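Local coordinates for peptidoglycan glycosyltransferase (Eggerthella lenta, PDB 4MNR), which has no described function but belongs to the penicillin-binding proteins, with a main domain of the beta-lactamase-like fold, at residues 132-137 against 141-146; 327-332 against 424-429; 285-288 against 292-295; 295-300 against 315-320; 64-67 against 71-74. All blocks are in the same frame, centred on the assembly; numbering follows the deposited sequence. Where two conformers were deposited one is given.

Contact 1 (132-137 against 141-146); sequences CVVMDP and AILAMA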
loop_
_atom_site.group_PDB
_atom_site.type_symbol
_atom_site.label_atom_id
_atom_site.label_comp_id
_atom_site.label_asym_id
_atom_site.label_seq_id
_atom_site.Cartn_x
_atom_site.Cartn_y
_atom_site.Cartn_z
ATOM N N CYS A 132 0.327 -0.138 -6.929
ATOM C CA CYS A 132 0.752 -1.424 -6.395
ATOM C C CYS A 132 2.089 -1.280 -5.687
ATOM O O CYS A 132 3.003 -0.644 -6.219
ATOM C CB CYS A 132 0.855 -2.429 -7.538
ATOM S SG CYS A 132 1.423 -4.069 -7.013
ATOM N N VAL A 133 2.200 -1.847 -4.482
ATOM C CA VAL A 133 3.456 -1.850 -3.741
ATOM C C VAL A 133 3.786 -3.294 -3.357
ATOM O O VAL A 133 2.913 -4.022 -2.900
ATOM C CB VAL A 133 3.356 -0.987 -2.458
ATOM C CG1 VAL A 133 4.614 -1.158 -1.588
ATOM C CG2 VAL A 133 3.125 0.486 -2.807
ATOM N N VAL A 134 5.032 -3.712 -3.582
ATOM C CA VAL A 134 5.485 -5.041 -3.194
ATOM C C VAL A 134 6.651 -4.817 -2.250
ATOM O O VAL A 134 7.554 -4.045 -2.555
ATOM C CB VAL A 134 5.983 -5.853 -4.406
ATOM C CG1 VAL A 134 6.457 -7.215 -3.969
ATOM C CG2 VAL A 134 4.885 -6.003 -5.458
HETATM N N MSE A 135 6.624 -5.504 -1.114
HETATM C CA MSE A 135 7.635 -5.322 -0.080
HETATM C C MSE A 135 8.202 -6.654 0.370
HETATM O O MSE A 135 7.549 -7.700 0.256
HETATM C CB MSE A 135 7.024 -4.626 1.143
HETATM C CG MSE A 135 6.360 -3.302 0.844
HETATM SE SE MSE A 135 6.009 -2.265 2.452
HETATM C CE MSE A 135 7.814 -1.634 2.703
ATOM N N ASP A 136 9.423 -6.606 0.891
ATOM C CA ASP A 136 9.980 -7.741 1.629
ATOM C C ASP A 136 9.644 -7.500 3.093
ATOM O O ASP A 136 10.141 -6.555 3.695
ATOM C CB ASP A 136 11.499 -7.811 1.457
ATOM C CG ASP A 136 12.129 -8.975 2.230
ATOM O OD1 ASP A 136 11.459 -9.582 3.105
ATOM O OD2 ASP A 136 13.312 -9.294 1.973
ATOM N N PRO A 137 8.794 -8.353 3.679
ATOM C CA PRO A 137 8.331 -8.069 5.042
ATOM C C PRO A 137 9.430 -8.201 6.089
ATOM O O PRO A 137 9.286 -7.701 7.196
ATOM C CB PRO A 137 7.234 -9.123 5.275
ATOM C CG PRO A 137 7.588 -10.232 4.334
ATOM C CD PRO A 137 8.218 -9.593 3.130
ATOM N N ALA A 141 12.261 -3.562 2.635
ATOM C CA ALA A 141 12.686 -3.155 1.290
ATOM C C ALA A 141 11.518 -3.160 0.317
ATOM O O ALA A 141 10.725 -4.097 0.287
ATOM C CB ALA A 141 13.804 -4.057 0.770
ATOM N N ILE A 142 11.442 -2.114 -0.492
ATOM C CA ILE A 142 10.412 -2.008 -1.523
ATOM C C ILE A 142 10.890 -2.637 -2.833
ATOM O O ILE A 142 11.827 -2.146 -3.473
ATOM C CB ILE A 142 9.993 -0.555 -1.721
ATOM C CG1 ILE A 142 9.318 -0.067 -0.432
ATOM C CG2 ILE A 142 9.024 -0.435 -2.878
ATOM C CD1 ILE A 142 8.999 1.327 -0.455
ATOM N N LEU A 143 10.256 -3.742 -3.213
ATOM C CA LEU A 143 10.662 -4.494 -4.405
ATOM C C LEU A 143 9.979 -3.986 -5.675
ATOM O O LEU A 143 10.493 -4.179 -6.772
ATOM C CB LEU A 143 10.356 -5.989 -4.222
ATOM C CG LEU A 143 10.887 -6.635 -2.929
ATOM C CD1 LEU A 143 10.525 -8.117 -2.867
ATOM C CD2 LEU A 143 12.406 -6.490 -2.788
ATOM N N ALA A 144 8.802 -3.376 -5.521
ATOM C CA ALA A 144 8.095 -2.724 -6.627
ATOM C C ALA A 144 7.201 -1.617 -6.075
ATOM O O ALA A 144 6.646 -1.727 -4.990
ATOM C CB ALA A 144 7.237 -3.739 -7.433
HETATM N N MSE A 145 7.075 -0.536 -6.835
HETATM C CA MSE A 145 6.212 0.567 -6.455
HETATM C C MSE A 145 5.752 1.199 -7.755
HETATM O O MSE A 145 6.549 1.814 -8.466
HETATM C CB MSE A 145 6.958 1.567 -5.553
HETATM C CG MSE A 145 6.132 2.758 -5.141
HETATM SE SE MSE A 145 7.037 3.788 -3.740
HETATM C CE MSE A 145 6.199 2.935 -2.225
ATOM N N ALA A 146 4.480 0.982 -8.098
ATOM C CA ALA A 146 3.919 1.416 -9.392
ATOM C C ALA A 146 2.642 2.224 -9.238
ATOM O O ALA A 146 1.809 1.933 -8.381
ATOM C CB ALA A 146 3.633 0.220 -10.289
#

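Contact 2 (327-332 against 424-429); sequences VGTAIA and RVVVAI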
loop_
_atom_site.group_PDB
_atom_site.type_symbol
_atom_site.label_atom_id
_atom_site.label_comp_id
_atom_site.label_asym_id
_atom_site.label_seq_id
_atom_site.Cartn_x
_atom_site.Cartn_y
_atom_site.Cartn_z
ATOM N N VAL A 327 0.667 -2.710 6.637
ATOM C CA VAL A 327 -0.261 -3.522 7.422
ATOM C C VAL A 327 -0.036 -4.999 7.114
ATOM O O VAL A 327 0.035 -5.835 8.011
ATOM C CB VAL A 327 -1.735 -3.123 7.148
ATOM C CG1 VAL A 327 -2.675 -4.177 7.713
ATOM C CG2 VAL A 327 -2.037 -1.773 7.756
ATOM N N GLY A 328 0.102 -5.317 5.833
ATOM C CA GLY A 328 0.428 -6.665 5.422
ATOM C C GLY A 328 1.750 -7.168 5.985
ATOM O O GLY A 328 1.860 -8.327 6.399
ATOM N N THR A 329 2.767 -6.313 5.994
ATOM C CA THR A 329 4.060 -6.766 6.505
ATOM C C THR A 329 3.998 -7.061 8.008
ATOM O O THR A 329 4.707 -7.939 8.470
ATOM C CB THR A 329 5.248 -5.820 6.187
ATOM O OG1 THR A 329 5.090 -4.566 6.868
ATOM C CG2 THR A 329 5.369 -5.597 4.680
ATOM N N ALA A 330 3.130 -6.366 8.744
ATOM C CA ALA A 330 2.984 -6.635 10.175
ATOM C C ALA A 330 2.506 -8.059 10.383
ATOM O O ALA A 330 3.007 -8.783 11.233
ATOM C CB ALA A 330 1.998 -5.666 10.807
ATOM N N ILE A 331 1.521 -8.464 9.594
ATOM C CA ILE A 331 0.981 -9.811 9.722
ATOM C C ILE A 331 1.996 -10.862 9.263
ATOM O O ILE A 331 2.137 -11.920 9.884
ATOM C CB ILE A 331 -0.360 -9.933 8.975
ATOM C CG1 ILE A 331 -1.357 -8.906 9.543
ATOM C CG2 ILE A 331 -0.916 -11.345 9.087
ATOM C CD1 ILE A 331 -1.525 -8.974 11.060
ATOM N N ALA A 332 2.737 -10.546 8.202
ATOM C CA ALA A 332 3.753 -11.435 7.663
ATOM C C ALA A 332 4.982 -11.614 8.573
ATOM O O ALA A 332 5.562 -12.696 8.642
ATOM C CB ALA A 332 4.181 -10.935 6.279
ATOM N N ARG A 424 7.746 -14.327 2.231
ATOM C CA ARG A 424 8.926 -13.700 1.654
ATOM C C ARG A 424 8.554 -12.466 0.855
ATOM O O ARG A 424 9.430 -11.701 0.428
ATOM C CB ARG A 424 9.648 -14.688 0.734
ATOM C CG ARG A 424 10.189 -15.925 1.437
ATOM C CD ARG A 424 11.334 -15.550 2.350
ATOM N NE ARG A 424 11.838 -16.707 3.084
ATOM C CZ ARG A 424 11.545 -16.968 4.353
ATOM N NH1 ARG A 424 10.754 -16.145 5.032
ATOM N NH2 ARG A 424 12.048 -18.045 4.944
ATOM N N VAL A 425 7.251 -12.261 0.648
ATOM C CA VAL A 425 6.774 -11.125 -0.126
ATOM C C VAL A 425 5.381 -10.723 0.335
ATOM O O VAL A 425 4.583 -11.579 0.711
ATOM C CB VAL A 425 6.760 -11.438 -1.647
ATOM C CG1 VAL A 425 5.850 -12.602 -1.964
ATOM C CG2 VAL A 425 6.336 -10.227 -2.433
ATOM N N VAL A 426 5.121 -9.417 0.348
ATOM C CA VAL A 426 3.800 -8.860 0.606
ATOM C C VAL A 426 3.424 -7.966 -0.571
ATOM O O VAL A 426 4.256 -7.218 -1.073
ATOM C CB VAL A 426 3.781 -8.037 1.940
ATOM C CG1 VAL A 426 2.513 -7.163 2.061
ATOM C CG2 VAL A 426 3.897 -8.973 3.125
ATOM N N VAL A 427 2.185 -8.062 -1.043
ATOM C CA VAL A 427 1.716 -7.176 -2.114
ATOM C C VAL A 427 0.434 -6.438 -1.703
ATOM O O VAL A 427 -0.477 -7.049 -1.146
ATOM C CB VAL A 427 1.442 -7.947 -3.429
ATOM C CG1 VAL A 427 1.001 -6.981 -4.528
ATOM C CG2 VAL A 427 2.678 -8.713 -3.886
ATOM N N ALA A 428 0.370 -5.132 -1.975
ATOM C CA ALA A 428 -0.851 -4.341 -1.776
ATOM C C ALA A 428 -1.161 -3.700 -3.121
ATOM O O ALA A 428 -0.274 -3.138 -3.761
ATOM C CB ALA A 428 -0.647 -3.255 -0.716
ATOM N N ILE A 429 -2.409 -3.806 -3.553
ATOM C CA ILE A 429 -2.787 -3.244 -4.845
ATOM C C ILE A 429 -4.175 -2.651 -4.730
ATOM O O ILE A 429 -5.047 -3.211 -4.052
ATOM C CB ILE A 429 -2.727 -4.317 -5.965
ATOM C CG1 ILE A 429 -3.092 -3.719 -7.329
ATOM C CG2 ILE A 429 -3.641 -5.478 -5.665
ATOM C CD1 ILE A 429 -2.695 -4.647 -8.508
#

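Contact 3 (285-288 against 292-295); sequences EDLQ and WELA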
loop_
_atom_site.group_PDB
_atom_site.type_symbol
_atom_site.label_atom_id
_atom_site.label_comp_id
_atom_site.label_asym_id
_atom_site.label_seq_id
_atom_site.Cartn_x
_atom_site.Cartn_y
_atom_site.Cartn_z
ATOM N N GLU A 285 -12.546 10.424 20.554
ATOM C CA GLU A 285 -13.609 11.333 20.972
ATOM C C GLU A 285 -14.704 11.481 19.916
ATOM O O GLU A 285 -15.890 11.415 20.235
ATOM C CB GLU A 285 -13.040 12.708 21.333
ATOM C CG GLU A 285 -12.384 12.781 22.707
ATOM C CD GLU A 285 -11.831 14.166 23.020
ATOM O OE1 GLU A 285 -11.877 15.046 22.131
ATOM O OE2 GLU A 285 -11.351 14.376 24.157
ATOM N N ASP A 286 -14.308 11.673 18.659
ATOM C CA ASP A 286 -15.280 11.757 17.568
ATOM C C ASP A 286 -16.010 10.436 17.304
ATOM O O ASP A 286 -17.210 10.429 17.049
ATOM C CB ASP A 286 -14.633 12.293 16.280
ATOM C CG ASP A 286 -14.517 13.813 16.271
ATOM O OD1 ASP A 286 -15.343 14.478 16.933
ATOM O OD2 ASP A 286 -13.610 14.346 15.597
ATOM N N LEU A 287 -15.297 9.314 17.350
ATOM C CA LEU A 287 -15.948 8.033 17.110
ATOM C C LEU A 287 -16.915 7.651 18.215
ATOM O O LEU A 287 -17.904 6.955 17.971
ATOM C CB LEU A 287 -14.915 6.920 16.938
ATOM C CG LEU A 287 -14.220 6.895 15.586
ATOM C CD1 LEU A 287 -13.346 5.646 15.445
ATOM C CD2 LEU A 287 -15.272 6.947 14.497
ATOM N N GLN A 288 -16.602 8.068 19.434
ATOM C CA GLN A 288 -17.478 7.824 20.579
ATOM C C GLN A 288 -18.848 8.444 20.358
ATOM O O GLN A 288 -19.864 7.901 20.792
ATOM C CB GLN A 288 -16.849 8.372 21.861
ATOM C CG GLN A 288 -16.039 7.331 22.604
ATOM C CD GLN A 288 -15.073 7.938 23.601
ATOM O OE1 GLN A 288 -14.020 7.365 23.884
ATOM N NE2 GLN A 288 -15.423 9.104 24.138
ATOM N N TRP A 292 -22.425 4.719 14.494
ATOM C CA TRP A 292 -22.498 4.440 13.068
ATOM C C TRP A 292 -21.135 4.676 12.398
ATOM O O TRP A 292 -20.670 3.848 11.612
ATOM C CB TRP A 292 -23.579 5.319 12.437
ATOM C CG TRP A 292 -23.724 5.144 10.966
ATOM C CD1 TRP A 292 -24.319 4.106 10.320
ATOM C CD2 TRP A 292 -23.286 6.055 9.953
ATOM N NE1 TRP A 292 -24.275 4.309 8.958
ATOM C CE2 TRP A 292 -23.648 5.504 8.712
ATOM C CE3 TRP A 292 -22.623 7.288 9.978
ATOM C CZ2 TRP A 292 -23.365 6.137 7.505
ATOM C CZ3 TRP A 292 -22.343 7.915 8.782
ATOM C CH2 TRP A 292 -22.711 7.339 7.562
ATOM N N GLU A 293 -20.493 5.802 12.711
ATOM C CA GLU A 293 -19.163 6.076 12.180
ATOM C C GLU A 293 -18.154 5.035 12.674
ATOM O O GLU A 293 -17.270 4.602 11.928
ATOM C CB GLU A 293 -18.694 7.498 12.538
ATOM C CG GLU A 293 -17.405 7.888 11.805
ATOM C CD GLU A 293 -16.883 9.285 12.169
ATOM O OE1 GLU A 293 -17.655 10.097 12.737
ATOM O OE2 GLU A 293 -15.693 9.570 11.879
ATOM N N LEU A 294 -18.293 4.640 13.939
ATOM C CA LEU A 294 -17.391 3.647 14.533
ATOM C C LEU A 294 -17.533 2.292 13.847
ATOM O O LEU A 294 -16.542 1.636 13.497
ATOM C CB LEU A 294 -17.684 3.524 16.035
ATOM C CG LEU A 294 -16.997 2.364 16.774
ATOM C CD1 LEU A 294 -15.476 2.426 16.650
ATOM C CD2 LEU A 294 -17.399 2.386 18.244
ATOM N N ALA A 295 -18.775 1.884 13.635
ATOM C CA ALA A 295 -19.053 0.608 12.987
ATOM C C ALA A 295 -18.472 0.571 11.576
ATOM O O ALA A 295 -17.810 -0.393 11.194
ATOM C CB ALA A 295 -20.557 0.364 12.945
HETATM O O HOH W 1 -18.553 11.362 14.977
#

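Contact 4 (295-300 against 315-320); sequences AWAAAG and AGPQAT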
loop_
_atom_site.group_PDB
_atom_site.type_symbol
_atom_site.label_atom_id
_atom_site.label_comp_id
_atom_site.label_asym_id
_atom_site.label_seq_id
_atom_site.Cartn_x
_atom_site.Cartn_y
_atom_site.Cartn_z
ATOM N N ALA A 295 -18.775 1.884 13.635
ATOM C CA ALA A 295 -19.053 0.608 12.987
ATOM C C ALA A 295 -18.472 0.571 11.576
ATOM O O ALA A 295 -17.810 -0.393 11.194
ATOM C CB ALA A 295 -20.557 0.364 12.945
ATOM N N TRP A 296 -18.708 1.626 10.802
ATOM C CA TRP A 296 -18.154 1.673 9.452
ATOM C C TRP A 296 -16.627 1.766 9.426
ATOM O O TRP A 296 -15.981 1.183 8.558
ATOM C CB TRP A 296 -18.776 2.828 8.662
ATOM C CG TRP A 296 -20.059 2.438 7.968
ATOM C CD1 TRP A 296 -21.302 2.958 8.175
ATOM C CD2 TRP A 296 -20.206 1.444 6.949
ATOM N NE1 TRP A 296 -22.217 2.357 7.338
ATOM C CE2 TRP A 296 -21.567 1.418 6.582
ATOM C CE3 TRP A 296 -19.321 0.566 6.318
ATOM C CZ2 TRP A 296 -22.059 0.554 5.606
ATOM C CZ3 TRP A 296 -19.814 -0.297 5.349
ATOM C CH2 TRP A 296 -21.170 -0.294 5.007
ATOM N N ALA A 297 -16.044 2.491 10.371
ATOM C CA ALA A 297 -14.582 2.570 10.428
ATOM C C ALA A 297 -13.987 1.186 10.652
ATOM O O ALA A 297 -12.949 0.838 10.072
ATOM C CB ALA A 297 -14.129 3.527 11.534
ATOM N N ALA A 298 -14.642 0.389 11.492
ATOM C CA ALA A 298 -14.155 -0.969 11.758
ATOM C C ALA A 298 -14.183 -1.809 10.495
ATOM O O ALA A 298 -13.397 -2.753 10.342
ATOM C CB ALA A 298 -14.971 -1.634 12.863
ATOM N N ALA A 299 -15.079 -1.459 9.577
ATOM C CA ALA A 299 -15.180 -2.163 8.303
ATOM C C ALA A 299 -14.373 -1.482 7.209
ATOM O O ALA A 299 -14.450 -1.866 6.037
ATOM C CB ALA A 299 -16.630 -2.270 7.876
ATOM N N GLY A 300 -13.609 -0.463 7.572
ATOM C CA GLY A 300 -12.725 0.168 6.611
ATOM C C GLY A 300 -13.280 1.336 5.807
ATOM O O GLY A 300 -12.617 1.801 4.875
ATOM N N ALA A 315 -11.899 12.186 8.862
ATOM C CA ALA A 315 -12.591 10.926 8.642
ATOM C C ALA A 315 -11.538 9.844 8.480
ATOM O O ALA A 315 -10.407 10.117 8.075
ATOM C CB ALA A 315 -13.460 11.009 7.386
ATOM N N GLY A 316 -11.891 8.607 8.783
ATOM C CA GLY A 316 -10.940 7.540 8.555
ATOM C C GLY A 316 -11.622 6.209 8.701
ATOM O O GLY A 316 -12.760 6.154 9.164
ATOM N N PRO A 317 -10.923 5.132 8.348
ATOM C CA PRO A 317 -9.520 5.180 7.903
ATOM C C PRO A 317 -9.308 5.691 6.478
ATOM O O PRO A 317 -10.122 5.437 5.587
ATOM C CB PRO A 317 -9.095 3.718 7.967
ATOM C CG PRO A 317 -10.385 2.947 7.747
ATOM C CD PRO A 317 -11.428 3.749 8.454
ATOM N N GLN A 318 -8.218 6.428 6.289
ATOM C CA GLN A 318 -7.745 6.774 4.952
ATOM C C GLN A 318 -6.280 6.388 4.944
ATOM O O GLN A 318 -5.535 6.745 5.857
ATOM C CB GLN A 318 -7.855 8.268 4.695
ATOM C CG GLN A 318 -9.254 8.814 4.869
ATOM C CD GLN A 318 -9.319 10.293 4.572
ATOM O OE1 GLN A 318 -9.676 11.101 5.431
ATOM N NE2 GLN A 318 -8.971 10.660 3.349
ATOM N N ALA A 319 -5.858 5.676 3.912
ATOM C CA ALA A 319 -4.512 5.135 3.936
ATOM C C ALA A 319 -3.847 5.263 2.585
ATOM O O ALA A 319 -4.520 5.252 1.551
ATOM C CB ALA A 319 -4.549 3.668 4.341
ATOM N N THR A 320 -2.520 5.326 2.599
ATOM C CA THR A 320 -1.781 5.162 1.349
ATOM C C THR A 320 -1.655 3.689 1.007
ATOM O O THR A 320 -1.838 2.834 1.863
ATOM C CB THR A 320 -0.377 5.764 1.459
ATOM O OG1 THR A 320 0.332 5.152 2.540
ATOM C CG2 THR A 320 -0.460 7.245 1.697
#

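Contact 5 (64-67 against 71-74); sequences GYSS and GNSG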
loop_
_atom_site.group_PDB
_atom_site.type_symbol
_atom_site.label_atom_id
_atom_site.label_comp_id
_atom_site.label_asym_id
_atom_site.label_seq_id
_atom_site.Cartn_x
_atom_site.Cartn_y
_atom_site.Cartn_z
ATOM N N GLY A 64 11.458 9.889 -10.890
ATOM C CA GLY A 64 11.261 11.318 -10.974
ATOM C C GLY A 64 12.057 11.914 -12.117
ATOM O O GLY A 64 12.545 11.209 -13.000
ATOM N N TYR A 65 12.189 13.229 -12.104
ATOM C CA TYR A 65 12.933 13.905 -13.154
ATOM C C TYR A 65 13.817 14.963 -12.544
ATOM O O TYR A 65 13.570 15.422 -11.427
ATOM C CB TYR A 65 11.974 14.535 -14.173
ATOM C CG TYR A 65 10.837 15.310 -13.552
ATOM C CD1 TYR A 65 9.597 14.712 -13.364
ATOM C CD2 TYR A 65 11.001 16.629 -13.142
ATOM C CE1 TYR A 65 8.549 15.403 -12.797
ATOM C CE2 TYR A 65 9.957 17.333 -12.563
ATOM C CZ TYR A 65 8.732 16.707 -12.393
ATOM O OH TYR A 65 7.676 17.375 -11.824
ATOM N N SER A 66 14.858 15.339 -13.280
ATOM C CA SER A 66 15.719 16.447 -12.907
ATOM C C SER A 66 15.837 17.347 -14.121
ATOM O O SER A 66 16.256 16.902 -15.192
ATOM C CB SER A 66 17.099 15.953 -12.470
ATOM O OG SER A 66 17.977 17.038 -12.220
ATOM N N SER A 67 15.443 18.604 -13.954
ATOM C CA SER A 67 15.405 19.537 -15.066
ATOM C C SER A 67 15.691 20.956 -14.603
ATOM O O SER A 67 15.170 21.388 -13.574
ATOM C CB SER A 67 14.028 19.488 -15.734
ATOM O OG SER A 67 13.875 20.540 -16.676
ATOM N N GLY A 71 12.552 21.673 -12.530
ATOM C CA GLY A 71 12.942 21.299 -11.181
ATOM C C GLY A 71 13.071 19.791 -11.047
ATOM O O GLY A 71 13.435 19.125 -12.017
ATOM N N ASN A 72 12.776 19.258 -9.859
ATOM C CA ASN A 72 12.938 17.822 -9.595
ATOM C C ASN A 72 11.714 17.173 -8.950
ATOM O O ASN A 72 10.867 17.850 -8.366
ATOM C CB ASN A 72 14.137 17.543 -8.680
ATOM C CG ASN A 72 15.341 18.401 -8.990
ATOM O OD1 ASN A 72 15.854 19.096 -8.113
ATOM N ND2 ASN A 72 15.818 18.340 -10.226
ATOM N N SER A 73 11.638 15.849 -9.050
ATOM C CA SER A 73 10.659 15.067 -8.310
ATOM C C SER A 73 11.233 13.680 -8.044
ATOM O O SER A 73 12.323 13.346 -8.535
ATOM C CB SER A 73 9.366 14.934 -9.107
ATOM O OG SER A 73 9.598 14.179 -10.281
ATOM N N GLY A 74 10.504 12.873 -7.279
ATOM C CA GLY A 74 10.908 11.497 -7.023
ATOM C C GLY A 74 12.284 11.365 -6.387
ATOM O O GLY A 74 12.668 12.173 -5.534
#

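Contact 1 (132-137 against 141-146)
The flat carbonyl group of Val134 takes two N-H groups of the facing strand over the same face of its plane: Leu143 N, tilted 30° out of that plane, lies 2.8 Å from Val134 O, and Ala144 N lies 3.3 Å from it. Two consecutive residues opposed to one make a classic beta bulge, and the antiparallel register slips by one residue between Val134 and Met135. Away from the bulge the backbone bonds are simpler. Ala146 N stands nearly in line with the C=O of Cys132, 2.9 Å from Cys132 O, and Cys132 N returns a bond to Ala146 O; toward the turn, Asp136 N reaches Ala141 O at 2.9 Å. On one face of the sheet, Val134 CG2 rests on Ala144 CB at 3.8 Å. CG1 of Val134, anti to its own backbone N (chi1 179°), meets Leu143 CB at 4.1 Å, the two side chains crossing at about a right angle. On the other face Val133 runs alongside the selenomethionine Met145, with Val133 CG2 4.0 Å from Met145 CE. Val425 and Val427 of strand 425-431 flank Val134, helix 115-125 packs on Ala144, and helix 321-332 covers Val133. The polar end of Asp136 turns into the hairpin, where OD1 accepts from Asp138 N. The contact thus sets a ladder of paired peptide groups between two apolar layers, and Val134 O, by accepting from both Leu143 N and Ala144 N, satisfies both N-H groups of the bulge.

Contact 2 (327-332 against 424-429)
Val426 is the one strand residue that packs on helix 327-332, and the tight part of the contact gathers round its two methyls. CG2 makes the closest approach, 3.7 Å from Ala332 CB, and also sits 3.9 Å from the carbonyl oxygen, O, of Gly328. CG1, anti to the backbone N (chi1 166°), rests against the backbone of the glycine, 4.0 Å from Gly328 CA; with no side chain on Gly328, this methyl comes close to the helix backbone, which itself forms part of the packing surface. Thr329 adds its methyl, CG2 standing 4.0 Å from Val426 CB and the two side chains crossing at about a right angle, while its hydroxyl turns back to Met326 O within the helix. Beyond this one valine the contact is loose, for Val425 and Val427 point their side chains to the far face of the strand. The segment axes run nearly antiparallel at 153°, 8.2 Å apart at their closest. The solvent side is at Arg424, an exposed residue salt-bridged to Asp422. Strand 425-431 is the middle strand of the five-stranded sheet: strands 130-135 and 409-418 flank it, Met417 of the latter touching both Val426 and Ala332, and helix 438-453 covers the face that carries Val425 and Val427, so the sheet is packed between this helix and helix 321-332.

Contact 3 (285-288 against 292-295)
Glu293 and Asp286 meet through one water, which donates to both: it lies 2.6 Å from the backbone Asp286 O and 2.7 Å from Glu293 OE1. The other carboxylate oxygen, Glu293 OE2, forms a salt bridge with Arg311, so the group is gripped at both ends and its rotation is largely fixed. That arginine probably also eases the presence of a second acid, since Asp286 OD2, itself bonded to Ser313, stands 6.4 Å from Glu293 OE2. Next to the polar groups, Leu287 does the packing. Its CD2 methyl presses on the aliphatic stem and carboxyl carbon of Glu293, 3.6 Å from Glu293 CG. The glutamate runs extended beyond CG, its CG anti to the backbone N (chi1 -171°), and the leucine crosses it at about a right angle. The second branch, Leu287 CD1, touches Leu294 CD1 at 4.0 Å, again with side chains roughly perpendicular. These are successive short helices, 284-289 and 291-298, joined by a brief turn; helix 242-263 packs on both leucines, Ala254 and Val258 touching Leu287, and Leu257 touching Leu294.

Contact 4 (295-300 against 315-320)
Pro317 meets the end of helix 291-298 through the outer part of its ring. From CB, which leads off the main chain, the ring passes to CG, whose approach is to the glycine that ends the helix: Pro317 CG is 3.8 Å from Gly300 CA and equally 3.8 Å from Gly300 O. The last ring carbon, CD, turns to the final helical turn, 3.7 Å from Ala297 O. The same atom brushes the alanine methyl, Pro317 CD lying 4.1 Å from Ala297 CB. Gly300 has positive phi (90°) and is the C-prime residue of a Schellman motif: Gly300 N bonds to Ala297 O at 2.9 Å, and Glu301 N to Trp296 O. The proline thus lies against a carbonyl already engaged in closing the helix. The peptide bond before Pro317 is cis, and the preceding carbonyl oxygen, Gly316 O, comes within 3.8 Å of Ala297 CB, so that the methyl is touched both by the ring and by the peptide that carries it. Pro183, Phe187 and Phe266 also touch the proline, and Leu257 of helix 242-263 packs on Ala297. Past Ala319 the loop ends at Thr320, the N-cap of helix 321-332; Thr320 OG1 accepts from Glu323 N.

Contact 5 (64-67 against 71-74)
Ser67 and Gly71 form the hydrogen-bonded pair next to the turn of this hairpin: Ser67 N reaches Gly71 O and Gly71 N reaches Ser67 O, each bond bent. Further from the turn, Ser73 N lies in the plane of the Tyr65 carbonyl, 3.1 Å from Tyr65 O, while Tyr65 N makes a weak bond with Ser73 OG at 3.3 Å. Two CA-H...O contacts add to these bonds. Asn72 CA approaches Tyr65 O at 3.1 Å, and Gly64 CA points almost straight at Ser73 O, 3.3 Å away with 161° at the hydrogen. Gly64 and Gly74 both have positive phi and no side chain, which lets their backbones come together, Gly64 CA 4.0 Å from Gly74 CA. The aromatic contact belongs to Tyr65, whose CG sits between its backbone N and carbonyl carbon (chi1 47°), bringing the ring across the facing strand. Ser73 lies over one face of it: its hydroxyl is offset toward the rim, with Ser73 OG 3.0 Å from Tyr65 CE1, and its methylene makes a CH-pi contact, Ser73 CB 4.0 Å from the ring centroid. Gly71 O stands at the edge of the ring, near its plane. The rings of Phe156 and Tyr65 meet with their planes nearly parallel, and Ser67 OG holds Gln69 N and Phe70 N in the turn. At the protein surface, this small hairpin is therefore held by a few backbone bonds, and Ser73 adds a side-chain link, a weak bond from Tyr65 N to its OG, while its CB packs on the ring face.

In the fold
From the N terminus, contact 5 comes first and closes a three-residue turn in the N-terminal part, which reaches the beta-lactamase-like domain through Phe156. Contact 1 closes an equally short turn, at the edge of the central sheet. Contact 3 then joins two successive helices, and contact 4, sharing Ala295 with it, closes a 14-residue loop leading to helix 321-332. Contact 2 starts on that helix and closes the longest loop, 91 residues, on strand 425-431. None encloses another. Contacts 1 and 2 touch, since strands 130-135 and 425-431 are neighbours, Met135 N pairing with Val426 O. Contacts 3 and 5 stand furthest apart, centres about 42 Å from each other.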